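PDB 6FUC: aminoglycoside phosphotransferase from Streptomyces rimosus, which probably phosphorylates streptomycin at its 3''-hydroxyl with ATP as phosphate donor, which would make the antibiotic inactive. Local coordinates for residues D58-L63 against I208-L213; Q66-P71 against V114-E119; A51-E56 against A83-S88. All blocks are in the same frame, centred on the assembly; numbering follows the deposited sequence.

Interaction 1: residues D58-L63 against I208-L213; sequences DRVSWL and IDLGRL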
ATOM      1  N   ASP A  58       9.734   1.440 -10.989  1.00  7.19           N
ATOM      2  CA  ASP A  58      11.029   1.004 -10.511  1.00  7.38           C
ATOM      3  C   ASP A  58      10.937   0.059  -9.309  1.00  7.03           C
ATOM      4  O   ASP A  58      11.713  -0.897  -9.195  1.00  7.08           O
ATOM      5  CB  ASP A  58      11.900   2.214 -10.203  1.00  8.28           C
ATOM      6  CG  ASP A  58      12.258   3.062 -11.399  1.00  8.77           C
ATOM      7  OD1 ASP A  58      12.139   2.592 -12.572  1.00  9.87           O
ATOM      8  OD2 ASP A  58      12.701   4.211 -11.171  1.00  9.78           O
ATOM      9  N   ARG A  59       9.987   0.336  -8.419  1.00  6.84           N
ATOM     10  CA  ARG A  59       9.758  -0.531  -7.256  1.00  6.90           C
ATOM     11  C   ARG A  59       9.290  -1.914  -7.686  1.00  6.79           C
ATOM     12  O   ARG A  59       9.763  -2.934  -7.182  1.00  7.34           O
ATOM     13  CB  ARG A  59       8.779   0.137  -6.338  1.00  6.63           C
ATOM     14  CG  ARG A  59       9.449   1.254  -5.525  1.00  6.83           C
ATOM     15  CD  ARG A  59       8.439   2.248  -4.986  1.00  6.73           C
ATOM     16  NE  ARG A  59       9.004   3.145  -3.981  1.00  7.24           N
ATOM     17  CZ  ARG A  59       9.717   4.198  -4.320  1.00  9.31           C
ATOM     18  NH1 ARG A  59       9.983   4.513  -5.582  1.00 10.40           N
ATOM     19  NH2 ARG A  59      10.288   4.923  -3.348  1.00 10.79           N
ATOM     20  N   VAL A  60       8.346  -1.973  -8.633  1.00  6.98           N
ATOM     21  CA  VAL A  60       7.823  -3.272  -9.075  1.00  7.22           C
ATOM     22  C   VAL A  60       8.956  -4.059  -9.739  1.00  7.25           C
ATOM     23  O   VAL A  60       9.169  -5.252  -9.465  1.00  7.77           O
ATOM     24  CB  VAL A  60       6.657  -3.074 -10.067  1.00  7.29           C
ATOM     25  CG1 VAL A  60       6.208  -4.402 -10.649  1.00  8.57           C
ATOM     26  CG2 VAL A  60       5.480  -2.338  -9.412  1.00  8.76           C
ATOM     27  N   SER A  61       9.681  -3.375 -10.675  1.00  7.29           N
ATOM     28  CA  SER A  61      10.752  -4.072 -11.341  1.00  8.19           C
ATOM     29  C   SER A  61      11.847  -4.535 -10.404  1.00  7.59           C
ATOM     30  O   SER A  61      12.370  -5.641 -10.522  1.00  8.63           O
ATOM     31  CB  SER A  61      11.287  -3.175 -12.425  1.00 10.46           C
ATOM     32  OG  SER A  61      12.342  -3.606 -12.935  0.33 11.14           O
ATOM     33  N   TRP A  62      12.235  -3.703  -9.439  1.00  6.97           N
ATOM     34  CA  TRP A  62      13.243  -4.112  -8.478  1.00  7.28           C
ATOM     35  C   TRP A  62      12.750  -5.292  -7.643  1.00  7.11           C
ATOM     36  O   TRP A  62      13.504  -6.257  -7.410  1.00  7.56           O
ATOM     37  CB  TRP A  62      13.674  -2.945  -7.601  1.00  7.15           C
ATOM     38  CG  TRP A  62      14.665  -3.312  -6.571  1.00  6.83           C
ATOM     39  CD1 TRP A  62      16.011  -3.484  -6.732  1.00  7.58           C
ATOM     40  CD2 TRP A  62      14.414  -3.636  -5.184  1.00  7.02           C
ATOM     41  NE1 TRP A  62      16.592  -3.849  -5.562  1.00  7.55           N
ATOM     42  CE2 TRP A  62      15.645  -3.929  -4.580  1.00  7.42           C
ATOM     43  CE3 TRP A  62      13.268  -3.640  -4.400  1.00  7.68           C
ATOM     44  CZ2 TRP A  62      15.744  -4.227  -3.223  1.00  7.70           C
ATOM     45  CZ3 TRP A  62      13.370  -3.971  -3.053  1.00  8.04           C
ATOM     46  CH2 TRP A  62      14.594  -4.256  -2.515  1.00  8.19           C
ATOM     47  N   LEU A  63      11.512  -5.222  -7.178  1.00  7.04           N
ATOM     48  CA  LEU A  63      11.021  -6.321  -6.315  1.00  7.19           C
ATOM     49  C   LEU A  63      11.019  -7.631  -7.039  1.00  7.83           C
ATOM     50  O   LEU A  63      11.210  -8.695  -6.410  1.00  8.13           O
ATOM     51  CB  LEU A  63       9.642  -5.998  -5.733  1.00  8.08           C
ATOM     52  CG  LEU A  63       9.219  -6.886  -4.572  1.00  8.22           C
ATOM     53  CD1 LEU A  63      10.030  -6.615  -3.322  1.00  8.99           C
ATOM     54  CD2 LEU A  63       7.765  -6.723  -4.275  1.00 10.80           C
ATOM     55  N   ILE A 208       0.472  -6.282  -4.285  1.00  7.14           N
ATOM     56  CA  ILE A 208       0.252  -5.332  -5.349  1.00  7.38           C
ATOM     57  C   ILE A 208       0.350  -3.895  -4.810  1.00  6.66           C
ATOM     58  O   ILE A 208       0.481  -3.704  -3.600  1.00  7.58           O
ATOM     59  CB  ILE A 208      -1.092  -5.576  -6.063  1.00  8.23           C
ATOM     60  CG1 ILE A 208      -2.284  -5.353  -5.114  1.00  8.69           C
ATOM     61  CG2 ILE A 208      -1.134  -6.933  -6.727  1.00  9.17           C
ATOM     62  CD1 ILE A 208      -3.601  -5.149  -5.823  1.00 10.80           C
ATOM     63  N   ASP A 209       0.281  -2.932  -5.703  1.00  7.32           N
ATOM     64  CA  ASP A 209       0.214  -1.510  -5.334  1.00  8.17           C
ATOM     65  C   ASP A 209       1.420  -1.103  -4.477  1.00  7.32           C
ATOM     66  O   ASP A 209       1.333  -0.623  -3.347  1.00  7.94           O
ATOM     67  CB  ASP A 209      -1.138  -1.127  -4.765  1.00 10.29           C
ATOM     68  CG  ASP A 209      -2.223  -1.166  -5.894  1.00 14.50           C
ATOM     69  OD1 ASP A 209      -1.911  -1.204  -7.097  1.00 18.33           O
ATOM     70  OD2 ASP A 209      -3.418  -1.210  -5.555  1.00 17.40           O
ATOM     71  N   LEU A 210       2.593  -1.279  -5.134  1.00  7.07           N
ATOM     72  CA  LEU A 210       3.916  -1.151  -4.520  1.00  7.09           C
ATOM     73  C   LEU A 210       4.551   0.195  -4.636  1.00  6.60           C
ATOM     74  O   LEU A 210       5.746   0.355  -4.406  1.00  6.92           O
ATOM     75  CB  LEU A 210       4.812  -2.245  -5.116  1.00  7.98           C
ATOM     76  CG  LEU A 210       4.423  -3.663  -4.806  1.00 10.29           C
ATOM     77  CD1 LEU A 210       4.984  -4.651  -5.782  1.00 14.53           C
ATOM     78  CD2 LEU A 210       4.842  -4.030  -3.414  1.00 11.38           C
ATOM     79  N   GLY A 211       3.756   1.230  -4.958  1.00  6.50           N
ATOM     80  CA  GLY A 211       4.295   2.536  -5.221  1.00  7.63           C
ATOM     81  C   GLY A 211       4.967   3.252  -4.082  1.00  6.78           C
ATOM     82  O   GLY A 211       5.696   4.214  -4.313  1.00  8.30           O
ATOM     83  N   ARG A 212       4.757   2.798  -2.830  1.00  6.71           N
ATOM     84  CA  ARG A 212       5.408   3.343  -1.637  1.00  7.07           C
ATOM     85  C   ARG A 212       6.442   2.407  -1.052  1.00  6.84           C
ATOM     86  O   ARG A 212       6.906   2.671   0.067  1.00  9.23           O
ATOM     87  CB  ARG A 212       4.365   3.781  -0.608  1.00  7.85           C
ATOM     88  CG  ARG A 212       3.606   4.983  -1.048  1.00  9.66           C
ATOM     89  CD  ARG A 212       2.581   5.405   0.016  1.00 11.42           C
ATOM     90  NE  ARG A 212       2.000   6.677  -0.328  1.00 12.72           N
ATOM     91  CZ  ARG A 212       1.433   7.479   0.572  1.00 13.16           C
ATOM     92  NH1 ARG A 212       1.310   7.110   1.814  1.00 13.37           N
ATOM     93  NH2 ARG A 212       0.972   8.660   0.183  1.00 16.22           N
ATOM     94  N   LEU A 213       6.817   1.355  -1.727  1.00  6.52           N
ATOM     95  CA  LEU A 213       7.789   0.388  -1.190  1.00  6.60           C
ATOM     96  C   LEU A 213       9.063   1.131  -0.775  1.00  6.30           C
ATOM     97  O   LEU A 213       9.555   2.023  -1.476  1.00  6.92           O
ATOM     98  CB  LEU A 213       8.075  -0.629  -2.268  1.00  8.09           C
ATOM     99  CG  LEU A 213       9.116  -1.676  -1.936  1.00  8.92           C
ATOM    100  CD1 LEU A 213       8.726  -3.100  -2.269  0.50 10.60           C
ATOM    101  CD2 LEU A 213      10.449  -1.325  -2.245  0.50  7.13           C
TER
HETATM  102  O   HOH W   1       8.623   5.116  -1.043  1.00 14.77           O
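Arg59 reaches from helix 50-63 across the turn Leu210-Leu213, and its long side chain meets backbone oxygens of the turn along most of its length. CB lies 3.6 Å from Leu210 O. CG stands anti to the carbonyl carbon (chi1 -77°), and from there the chain runs extended to NE, past the Leu213 side chain, which points the opposite way. CD touches Leu210 O at 3.3 Å and Gly211 O at 3.4 Å. NE then donates to Leu213 O (2.8 Å, N-H...O 143°), arriving in the carbonyl plane on a lone pair, with the oxygen 23° out of the guanidinium plane. At the tip, NH2 donates to water 1, while NH1 turns back to Ala55 O on its own helix. Asp209-Leu210-Gly211 probably takes the place of the DFG motif in this protein kinase-like fold, and helix 50-63 that of helix C. Leucines suit the buried side: Leu63 CD2 meets Leu210 CD1 at 3.8 Å, the two side chains about perpendicular, and Leu63 CD1 meets Leu213 CD1 at 3.9 Å in one of the two conformers of Leu213. Leu210 also touches His187 and, more loosely, Val60 CG2 (4.3 Å).

Interaction 2: residues Q66-P71 against V114-E119; sequences QDIPGP and VRRLHE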
ATOM      1  N   GLN A  66      13.963  -9.758  -6.114  1.00  7.99           N
ATOM      2  CA  GLN A  66      14.143  -9.944  -4.685  1.00  8.32           C
ATOM      3  C   GLN A  66      13.477 -11.198  -4.113  1.00  8.66           C
ATOM      4  O   GLN A  66      13.429 -11.389  -2.912  1.00 10.08           O
ATOM      5  CB  GLN A  66      13.698  -8.729  -3.903  1.00  7.95           C
ATOM      6  CG  GLN A  66      14.454  -7.469  -4.294  1.00  7.83           C
ATOM      7  CD  GLN A  66      15.927  -7.606  -3.966  1.00  8.25           C
ATOM      8  OE1 GLN A  66      16.269  -7.817  -2.793  1.00  8.99           O
ATOM      9  NE2 GLN A  66      16.781  -7.477  -4.957  1.00  8.94           N
ATOM     10  N   ASP A  67      12.923 -12.006  -4.993  1.00  9.23           N
ATOM     11  CA  ASP A  67      12.216 -13.238  -4.531  1.00 10.70           C
ATOM     12  C   ASP A  67      11.070 -12.975  -3.584  1.00 10.17           C
ATOM     13  O   ASP A  67      10.886 -13.716  -2.598  1.00 13.07           O
ATOM     14  CB  ASP A  67      13.162 -14.299  -4.002  1.00 13.93           C
ATOM     15  CG  ASP A  67      12.558 -15.644  -3.948  1.00 18.83           C
ATOM     16  OD1 ASP A  67      11.673 -16.006  -4.746  1.00 23.53           O
ATOM     17  OD2 ASP A  67      13.015 -16.418  -3.110  1.00 25.65           O
ATOM     18  N   ILE A  68      10.326 -11.910  -3.828  1.00  9.58           N
ATOM     19  CA  ILE A  68       9.103 -11.567  -3.106  1.00  8.95           C
ATOM     20  C   ILE A  68       8.002 -11.540  -4.143  1.00  8.80           C
ATOM     21  O   ILE A  68       8.146 -10.856  -5.164  1.00  9.76           O
ATOM     22  CB  ILE A  68       9.182 -10.188  -2.430  1.00  9.24           C
ATOM     23  CG1 ILE A  68      10.342 -10.089  -1.445  1.00  9.99           C
ATOM     24  CG2 ILE A  68       7.871  -9.847  -1.750  1.00  9.42           C
ATOM     25  CD1 ILE A  68      10.328 -11.059  -0.298  1.00 10.52           C
ATOM     26  N   PRO A  69       6.887 -12.251  -3.955  1.00  9.47           N
ATOM     27  CA  PRO A  69       5.920 -12.354  -5.028  1.00  9.20           C
ATOM     28  C   PRO A  69       5.141 -11.052  -5.236  1.00  8.34           C
ATOM     29  O   PRO A  69       4.638 -10.420  -4.319  1.00  8.61           O
ATOM     30  CB  PRO A  69       4.993 -13.477  -4.539  1.00 10.64           C
ATOM     31  CG  PRO A  69       5.081 -13.421  -3.029  1.00 11.44           C
ATOM     32  CD  PRO A  69       6.524 -13.094  -2.797  1.00 11.47           C
ATOM     33  N   GLY A  70       5.020 -10.679  -6.502  1.00  9.46           N
ATOM     34  CA  GLY A  70       4.417  -9.405  -6.892  1.00  8.73           C
ATOM     35  C   GLY A  70       4.228  -9.385  -8.402  1.00  8.69           C
ATOM     36  O   GLY A  70       4.470 -10.354  -9.100  1.00 10.22           O
ATOM     37  N   PRO A  71       3.758  -8.265  -8.928  1.00  8.23           N
ATOM     38  CA  PRO A  71       3.532  -8.109 -10.365  1.00  8.40           C
ATOM     39  C   PRO A  71       4.839  -8.051 -11.132  1.00  7.92           C
ATOM     40  O   PRO A  71       5.920  -7.833 -10.549  1.00  9.24           O
ATOM     41  CB  PRO A  71       2.779  -6.797 -10.462  1.00  9.50           C
ATOM     42  CG  PRO A  71       2.509  -6.327  -9.111  1.00 10.52           C
ATOM     43  CD  PRO A  71       3.469  -7.027  -8.205  1.00  9.19           C
ATOM     44  N   VAL A 114       4.940 -11.341   4.879  1.00  8.43           N
ATOM     45  CA  VAL A 114       5.357  -9.976   5.296  1.00  8.11           C
ATOM     46  C   VAL A 114       6.727 -10.057   5.953  1.00  8.28           C
ATOM     47  O   VAL A 114       7.594  -9.219   5.693  1.00  9.45           O
ATOM     48  CB  VAL A 114       4.280  -9.338   6.126  1.00  8.55           C
ATOM     49  CG1 VAL A 114       4.773  -7.993   6.684  1.00 10.21           C
ATOM     50  CG2 VAL A 114       3.043  -9.150   5.327  1.00  8.80           C
ATOM     51  N   ARG A 115       6.962 -11.060   6.782  1.00  9.06           N
ATOM     52  CA  ARG A 115       8.255 -11.224   7.414  1.00 10.38           C
ATOM     53  C   ARG A 115       9.325 -11.370   6.334  1.00  9.73           C
ATOM     54  O   ARG A 115      10.437 -10.780   6.434  1.00 10.53           O
ATOM     55  CB  ARG A 115       8.255 -12.429   8.361  1.00 10.69           C
ATOM     56  CG  ARG A 115       9.624 -12.645   8.954  1.00 13.98           C
ATOM     57  CD  ARG A 115       9.736 -13.811   9.878  1.00 18.75           C
ATOM     58  NE  ARG A 115       9.251 -15.086   9.387  1.00 28.74           N
ATOM     59  CZ  ARG A 115       9.767 -15.844   8.409  1.00 35.04           C
ATOM     60  NH1 ARG A 115      10.835 -15.488   7.682  1.00 42.05           N
ATOM     61  NH2 ARG A 115       9.181 -17.005   8.140  1.00 43.25           N
ATOM     62  N   ARG A 116       9.074 -12.165   5.310  1.00 10.22           N
ATOM     63  CA  ARG A 116      10.071 -12.331   4.250  1.00 10.73           C
ATOM     64  C   ARG A 116      10.389 -10.999   3.575  1.00  9.79           C
ATOM     65  O   ARG A 116      11.561 -10.674   3.338  1.00 10.18           O
ATOM     66  CB  ARG A 116       9.631 -13.366   3.220  1.00 12.37           C
ATOM     67  CG  ARG A 116       9.619 -14.768   3.769  1.00 17.38           C
ATOM     68  CD  ARG A 116       9.155 -15.749   2.647  1.00 23.00           C
ATOM     69  NE  ARG A 116      10.194 -15.853   1.558  0.50 19.82           N
ATOM     70  CZ  ARG A 116      10.234 -15.261   0.347  0.50 21.90           C
ATOM     71  NH1 ARG A 116       9.275 -14.425  -0.157  0.50 13.78           N
ATOM     72  NH2 ARG A 116      11.318 -15.499  -0.355  0.50 20.89           N
ATOM     73  N   LEU A 117       9.367 -10.204   3.272  1.00  8.59           N
ATOM     74  CA  LEU A 117       9.601  -8.888   2.697  1.00  8.19           C
ATOM     75  C   LEU A 117      10.437  -8.022   3.635  1.00  8.42           C
ATOM     76  O   LEU A 117      11.429  -7.364   3.227  1.00  8.84           O
ATOM     77  CB  LEU A 117       8.284  -8.226   2.371  1.00  8.87           C
ATOM     78  CG  LEU A 117       8.308  -6.784   1.933  1.00  8.80           C
ATOM     79  CD1 LEU A 117       9.050  -6.589   0.620  1.00  9.51           C
ATOM     80  CD2 LEU A 117       6.890  -6.260   1.806  1.00 11.17           C
ATOM     81  N   HIS A 118      10.046  -8.042   4.918  1.00  9.45           N
ATOM     82  CA  HIS A 118      10.718  -7.306   5.946  1.00 10.80           C
ATOM     83  C   HIS A 118      12.119  -7.899   6.354  1.00 11.31           C
ATOM     84  O   HIS A 118      12.759  -7.439   7.322  1.00 12.48           O
ATOM     85  CB  HIS A 118       9.875  -7.204   7.192  1.00  8.83           C
ATOM     86  CG  HIS A 118       8.661  -6.328   7.062  1.00  7.86           C
ATOM     87  ND1 HIS A 118       7.905  -6.000   8.155  1.00  8.49           N
ATOM     88  CD2 HIS A 118       8.113  -5.672   6.013  1.00  8.11           C
ATOM     89  CE1 HIS A 118       6.927  -5.204   7.786  1.00  8.15           C
ATOM     90  NE2 HIS A 118       7.009  -5.000   6.468  1.00  8.42           N
ATOM     91  N   GLU A 119      12.542  -8.917   5.730  1.00 10.16           N
ATOM     92  CA  GLU A 119      13.880  -9.439   5.906  1.00 11.98           C
ATOM     93  C   GLU A 119      14.786  -9.080   4.768  1.00 11.68           C
ATOM     94  O   GLU A 119      15.998  -9.323   4.897  1.00 14.41           O
ATOM     95  CB  GLU A 119      13.836 -10.967   6.147  1.00 14.69           C
ATOM     96  CG  GLU A 119      13.378 -11.210   7.585  1.00 18.27           C
ATOM     97  CD  GLU A 119      13.258 -12.671   7.932  1.00 23.06           C
ATOM     98  OE1 GLU A 119      13.395 -13.529   7.072  1.00 33.25           O
ATOM     99  OE2 GLU A 119      12.969 -12.988   9.081  1.00 28.55           O
TER
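The linker from helix 50-63 to strand 73-79, probably the counterpart of the αC-β4 loop of protein kinases, meets the C-terminal end of helix 100-117, by topology the likely equivalent of helix E, through Asp67 and Ile68 against Arg116 and Leu117. Through this contact a segment leading into the N-terminal lobe rests on the C-terminal lobe, as it does in kinases. The polar part lies at the surface. Arg116 presents the end of its guanidinium to one backbone oxygen: NH2 donates to Asp67 O at 2.9 Å and NH1 to the same atom at 3.0 Å. The oxygen sits within a few degrees of the guanidinium plane, so both N-H groups can converge on it, although neither bond is straight (149° and 141°). A bend at chi3 (69°) swings NE out of the extended path of the chain. Asp67 adds a longer salt bridge, OD2 to NH2 at 3.4 Å, its carboxylate turned steeply against the guanidinium. Arg116 was modelled in two conformations, and this grip belongs to one of them. Asp67 has left-handed backbone torsions, which aspartate tolerates better than most residues. Deeper in, the contact is apolar. Ile68, which also packs on Leu63 and Phe207, has a branched chain able to serve two neighbours: CG2 approaches Leu117 CD1 at 4.2 Å, while CD1 reaches Arg116 NH1 at 3.5 Å and rests against the helix backbone at Leu117 CA, 3.8 Å away.

Interaction 3: residues A51-E56 against A83-S88; sequences AALEAE and AGLLTS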
ATOM      1  N   ALA A  51       6.503  11.310 -12.318  1.00 17.44           N
ATOM      2  CA  ALA A  51       7.639  10.851 -11.505  1.00 18.73           C
ATOM      3  C   ALA A  51       7.172   9.857 -10.460  1.00 15.81           C
ATOM      4  O   ALA A  51       7.899   8.906 -10.200  1.00 16.34           O
ATOM      5  CB  ALA A  51       8.334  12.039 -10.865  1.00 22.58           C
ATOM      6  N   ALA A  52       5.999  10.051  -9.867  1.00 15.93           N
ATOM      7  CA  ALA A  52       5.481   9.074  -8.870  1.00 18.29           C
ATOM      8  C   ALA A  52       5.193   7.735  -9.545  1.00 14.20           C
ATOM      9  O   ALA A  52       5.438   6.679  -8.966  1.00 16.08           O
ATOM     10  CB  ALA A  52       4.214   9.589  -8.222  1.00 24.92           C
ATOM     11  N   LEU A  53       4.698   7.765 -10.807  1.00 13.16           N
ATOM     12  CA  LEU A  53       4.404   6.467 -11.475  1.00 12.02           C
ATOM     13  C   LEU A  53       5.753   5.781 -11.884  1.00  9.89           C
ATOM     14  O   LEU A  53       5.842   4.574 -11.812  1.00 10.27           O
ATOM     15  CB  LEU A  53       3.479   6.680 -12.627  1.00 11.47           C
ATOM     16  CG  LEU A  53       2.853   5.406 -13.159  1.00 11.48           C
ATOM     17  CD1 LEU A  53       1.927   4.731 -12.163  1.00 12.28           C
ATOM     18  CD2 LEU A  53       2.193   5.644 -14.516  1.00 11.82           C
ATOM     19  N   GLU A  54       6.720   6.573 -12.351  1.00 10.51           N
ATOM     20  CA  GLU A  54       8.019   6.003 -12.660  1.00 10.99           C
ATOM     21  C   GLU A  54       8.632   5.358 -11.407  1.00 11.34           C
ATOM     22  O   GLU A  54       9.262   4.304 -11.487  1.00 11.03           O
ATOM     23  CB  GLU A  54       8.957   7.036 -13.220  1.00 15.73           C
ATOM     24  CG  GLU A  54      10.143   6.442 -13.929  1.00 18.35           C
ATOM     25  CD  GLU A  54      10.962   7.501 -14.625  1.00 26.57           C
ATOM     26  OE1 GLU A  54      10.419   8.545 -15.110  1.00 38.09           O
ATOM     27  OE2 GLU A  54      12.181   7.305 -14.736  1.00 32.57           O
ATOM     28  N   ALA A  55       8.466   6.043 -10.286  1.00 11.80           N
ATOM     29  CA  ALA A  55       8.886   5.495  -8.975  1.00 12.86           C
ATOM     30  C   ALA A  55       8.255   4.134  -8.665  1.00 10.43           C
ATOM     31  O   ALA A  55       8.931   3.221  -8.180  1.00 10.34           O
ATOM     32  CB  ALA A  55       8.587   6.513  -7.847  1.00 16.21           C
ATOM     33  N   GLU A  56       6.963   4.020  -8.966  1.00  9.57           N
ATOM     34  CA  GLU A  56       6.271   2.757  -8.799  1.00  8.85           C
ATOM     35  C   GLU A  56       6.814   1.702  -9.753  1.00  7.93           C
ATOM     36  O   GLU A  56       7.042   0.559  -9.345  1.00  8.29           O
ATOM     37  CB  GLU A  56       4.756   2.968  -8.968  1.00  9.55           C
ATOM     38  CG  GLU A  56       3.997   1.676  -8.821  1.00  9.53           C
ATOM     39  CD  GLU A  56       2.485   1.846  -8.708  1.00 12.67           C
ATOM     40  OE1 GLU A  56       2.039   2.976  -8.379  1.00 17.79           O
ATOM     41  OE2 GLU A  56       1.793   0.816  -8.863  1.00 13.72           O
ATOM     42  N   ALA A  83       1.470   9.240 -18.380  1.00 13.13           N
ATOM     43  CA  ALA A  83       2.196   7.958 -18.477  1.00 11.40           C
ATOM     44  C   ALA A  83       1.270   6.825 -18.056  1.00 11.08           C
ATOM     45  O   ALA A  83       0.300   7.010 -17.285  1.00 12.79           O
ATOM     46  CB  ALA A  83       3.474   7.937 -17.635  1.00 12.20           C
ATOM     47  N   GLY A  84       1.601   5.648 -18.581  1.00 10.61           N
ATOM     48  CA  GLY A  84       0.926   4.394 -18.231  1.00 10.08           C
ATOM     49  C   GLY A  84       1.913   3.344 -17.890  1.00  9.00           C
ATOM     50  O   GLY A  84       2.907   3.135 -18.579  1.00  9.75           O
ATOM     51  N   LEU A  85       1.613   2.641 -16.790  1.00  8.67           N
ATOM     52  CA  LEU A  85       2.415   1.543 -16.287  1.00  8.07           C
ATOM     53  C   LEU A  85       1.582   0.273 -16.395  1.00  7.87           C
ATOM     54  O   LEU A  85       0.557   0.146 -15.706  1.00  9.58           O
ATOM     55  CB  LEU A  85       2.798   1.807 -14.831  1.00  8.22           C
ATOM     56  CG  LEU A  85       3.454   0.707 -14.077  1.00  8.99           C
ATOM     57  CD1 LEU A  85       4.700   0.212 -14.762  1.00  8.71           C
ATOM     58  CD2 LEU A  85       3.740   1.103 -12.625  1.00 10.24           C
ATOM     59  N   LEU A  86       2.000  -0.642 -17.262  1.00  7.75           N
ATOM     60  CA  LEU A  86       1.253  -1.883 -17.501  1.00  8.13           C
ATOM     61  C   LEU A  86       1.942  -2.997 -16.727  1.00  8.36           C
ATOM     62  O   LEU A  86       3.160  -3.165 -16.834  1.00  8.97           O
ATOM     63  CB  LEU A  86       1.204  -2.215 -18.997  1.00  8.09           C
ATOM     64  CG  LEU A  86       0.331  -1.370 -19.878  1.00  9.86           C
ATOM     65  CD1 LEU A  86       0.765   0.059 -19.990  1.00 11.32           C
ATOM     66  CD2 LEU A  86       0.234  -1.973 -21.256  1.00 11.11           C
ATOM     67  N   THR A  87       1.171  -3.766 -15.915  1.00  8.84           N
ATOM     68  CA  THR A  87       1.695  -4.824 -15.114  1.00  8.97           C
ATOM     69  C   THR A  87       0.853  -6.102 -15.241  1.00  8.81           C
ATOM     70  O   THR A  87      -0.316  -6.069 -15.606  1.00 10.64           O
ATOM     71  CB  THR A  87       1.762  -4.396 -13.619  1.00 10.18           C
ATOM     72  OG1 THR A  87       0.455  -3.937 -13.201  1.00 11.66           O
ATOM     73  CG2 THR A  87       2.822  -3.293 -13.367  1.00 11.14           C
ATOM     74  N   SER A  88       1.491  -7.220 -14.904  1.00  8.97           N
ATOM     75  CA  SER A  88       0.771  -8.492 -14.860  1.00  9.08           C
ATOM     76  C   SER A  88      -0.164  -8.507 -13.619  1.00  9.44           C
ATOM     77  O   SER A  88       0.179  -8.064 -12.533  1.00 10.35           O
ATOM     78  CB  SER A  88       1.733  -9.645 -14.863  1.00  9.84           C
ATOM     79  OG  SER A  88       2.607  -9.574 -13.752  1.00 10.35           O
TER
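Leu53 and Glu56 face Leu85 and Ala83 where helix 50-63, probably the helix C counterpart of the kinase-like N-terminal lobe, packs on strand 82-88 of its five-stranded antiparallel sheet. The two short segments run almost parallel, 17° apart, with their axes 8.9 Å apart at closest approach. Leu53 carries most of the helix side. Its CG is anti to the backbone N (chi1 -166°), which places CG on the strand side, 4.0 Å from Leu85 CB. CD2 lies against the strand backbone, 3.6 Å from Ala83 O and 3.8 Å from Leu85 N, while both methyls touch Leu85 CB and CD1 also packs on Leu85 CD2. Ala83 has only CB, which lets Leu53 CD2 come down to the backbone oxygen; CB itself is 4.1 Å from that methyl. Leu53 reaches Val45 and Trp76 on the two adjacent strands as well, so one leucine covers three strands. The two leucines meet at a slant. Glu56 is a residue with two uses. Its chain is extended, with CG anti to the backbone N (chi1 179°), and the carboxylate at the tip forms a salt bridge through OE1 with Lys43 on strand 40-45, probably equivalent to the Lys-Glu pair that joins helix C to strand β3 in protein kinases. The aliphatic part of the same chain serves the packing: Glu56 CG rests on Leu85 CD2 at 3.9 Å.

Overall arrangement
Helix 50-63 links the three contacts: interaction 3 sets its first half against the N-terminal sheet, interaction 1 sets its second half against the probable DFG-like turn, and interaction 2 holds the linker that follows it. The centres of interactions 1 and 3 are about 9 Å apart, and Gly211 CA touches Glu56 CG at 3.7 Å, so the turn directly adjoins the glutamate paired with Lys43. The centres of interactions 1 and 2 are about 11 Å apart, and the two touch through Leu63 CD1 and Ile68 CB at 3.8 Å. Interactions 2 and 3, with centres about 20 Å apart, still meet through Pro71 CB and Ser88 O (3.6 Å). By kinase analogy, interactions 1 and 3 probably border the ATP-binding cleft.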